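Local structure of PGRP-Hd - Peptidoglycan recognition protein homologue (Alvinella pompejana, 3EP1) at residues A[60-63]-A[64-68]. The protein is a peptidoglycan recognition protein homologue that probably binds bacterial cell-wall peptidoglycan in innate immunity, through a domain related to N-acetylmuramoyl-L-alanine amidases. Sequence-based numbering, arbitrary orientation.
Sequences EQIV and KALQD
Ile62 and Leu66 sit one helical turn apart, and their side chains meet branch to branch: CG2 of Ile62 comes within 4.2 Å of CD1 of Leu66. The approach depends on Leu66, whose first torsion (chi1 -74°) swings CG away from its own carbonyl and leans the isobutyl group back toward the start of the helix. There it also rests against the preceding turn's backbone, with Leu66 CG 3.4 Å from Ile62 O. That same oxygen accepts the Leu66 amide N at 2.9 Å, in a hydrogen bond bent to 146° at the hydrogen, so the one carbonyl oxygen takes the amide and is also brushed by the carbon chain of the same residue.

The other main-chain links repeat the i to i+4 pattern of an alpha-helix: Lys64 N to Glu60 O, Ala65 N to Gln61 O at 3.0 Å, and Gln67 N to Val63 O at 3.0 Å. Between them, the methyl of Ala65 lies against the carbonyls of the turn before, its CB 3.3 Å from Ile62 O.

Lys64 and Gln67 part company beyond CB. Lys64 bends at its second torsion (77°) and sends its ammonium to the carbonyl of Ala12. Gln67 reaches out on an extended chain, and its buried amide is satisfied, NE2 giving hydrogen bonds to Ile14 O and Asp77 OD1. These bonds tie the helix to the chain around residues 12 to 14 and to the loop that follows the helix.

Within helix 59-72 of this amidase-like domain, buried Val63, with the partly exposed Glu60, touches Trp11 of an N-terminal loop and Tyr91 on strand 90-92, an outermost strand of the mixed sheet within this chain.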
loop_
_atom_site.group_PDB
_atom_site.type_symbol
_atom_site.label_atom_id
_atom_site.label_comp_id
_atom_site.label_asym_id
_atom_site.label_seq_id
_atom_site.Cartn_x
_atom_site.Cartn_y
_atom_site.Cartn_z
ATOM N N GLU A 60 -3.527 3.954 -21.259
ATOM C CA GLU A 60 -3.172 5.248 -20.716
ATOM C C GLU A 60 -3.921 6.296 -21.526
ATOM O O GLU A 60 -4.397 7.297 -20.982
ATOM C CB GLU A 60 -1.670 5.473 -20.828
ATOM C CG GLU A 60 -0.957 5.577 -19.509
ATOM C CD GLU A 60 0.536 5.370 -19.646
ATOM O OE1 GLU A 60 1.115 5.885 -20.622
ATOM O OE2 GLU A 60 1.132 4.700 -18.772
ATOM N N GLN A 61 -4.035 6.054 -22.830
ATOM C CA GLN A 61 -4.734 6.984 -23.705
ATOM C C GLN A 61 -6.225 6.994 -23.378
ATOM O O GLN A 61 -6.897 8.002 -23.574
ATOM C CB GLN A 61 -4.530 6.609 -25.177
ATOM C CG GLN A 61 -3.075 6.653 -25.649
ATOM C CD GLN A 61 -2.941 6.507 -27.165
ATOM O OE1 GLN A 61 -1.834 6.521 -27.711
ATOM N NE2 GLN A 61 -4.074 6.372 -27.849
ATOM N N ILE A 62 -6.748 5.875 -22.885
ATOM C CA ILE A 62 -8.163 5.821 -22.538
ATOM C C ILE A 62 -8.430 6.642 -21.288
ATOM O O ILE A 62 -9.441 7.336 -21.201
ATOM C CB ILE A 62 -8.654 4.376 -22.283
ATOM C CG1 ILE A 62 -8.675 3.587 -23.591
ATOM C CG2 ILE A 62 -10.057 4.412 -21.687
ATOM C CD1 ILE A 62 -9.072 2.134 -23.433
ATOM N N VAL A 63 -7.522 6.557 -20.322
ATOM C CA VAL A 63 -7.675 7.301 -19.085
ATOM C C VAL A 63 -7.715 8.788 -19.421
ATOM O O VAL A 63 -8.544 9.534 -18.905
ATOM C CB VAL A 63 -6.517 7.004 -18.102
ATOM C CG1 VAL A 63 -6.654 7.853 -16.867
ATOM C CG2 VAL A 63 -6.533 5.536 -17.711
ATOM N N LYS A 64 -6.819 9.215 -20.301
ATOM C CA LYS A 64 -6.783 10.617 -20.712
ATOM C C LYS A 64 -8.119 10.984 -21.358
ATOM O O LYS A 64 -8.693 12.028 -21.073
ATOM C CB LYS A 64 -5.654 10.831 -21.713
ATOM C CG LYS A 64 -5.628 12.204 -22.361
ATOM C CD LYS A 64 -5.080 13.272 -21.447
ATOM C CE LYS A 64 -4.627 14.473 -22.275
ATOM N NZ LYS A 64 -3.931 15.497 -21.474
ATOM N N ALA A 65 -8.602 10.110 -22.231
ATOM C CA ALA A 65 -9.871 10.321 -22.920
ATOM C C ALA A 65 -11.027 10.472 -21.936
ATOM O O ALA A 65 -11.946 11.253 -22.161
ATOM C CB ALA A 65 -10.151 9.154 -23.863
ATOM N N LEU A 66 -10.992 9.704 -20.854
ATOM C CA LEU A 66 -12.049 9.771 -19.860
ATOM C C LEU A 66 -12.007 11.130 -19.195
ATOM O O LEU A 66 -13.038 11.781 -19.022
ATOM C CB LEU A 66 -11.878 8.661 -18.814
ATOM C CG LEU A 66 -12.237 7.241 -19.270
ATOM C CD1 LEU A 66 -11.729 6.214 -18.254
ATOM C CD2 LEU A 66 -13.746 7.136 -19.438
ATOM N N GLN A 67 -10.810 11.572 -18.825
ATOM C CA GLN A 67 -10.698 12.869 -18.185
ATOM C C GLN A 67 -11.348 13.909 -19.088
ATOM O O GLN A 67 -12.221 14.649 -18.653
ATOM C CB GLN A 67 -9.235 13.243 -17.928
ATOM C CG GLN A 67 -9.092 14.569 -17.202
ATOM C CD GLN A 67 -7.664 15.012 -17.039
ATOM O OE1 GLN A 67 -6.897 15.029 -18.000
ATOM N NE2 GLN A 67 -7.296 15.391 -15.822
ATOM N N ASP A 68 -10.935 13.948 -20.351
ATOM C CA ASP A 68 -11.493 14.906 -21.303
ATOM C C ASP A 68 -13.021 14.895 -21.299
ATOM O O ASP A 68 -13.666 15.950 -21.294
ATOM C CB ASP A 68 -11.002 14.592 -22.716
ATOM C CG ASP A 68 -9.542 14.922 -22.910
ATOM O OD1 ASP A 68 -8.985 14.516 -23.952
ATOM O OD2 ASP A 68 -8.951 15.585 -22.030
#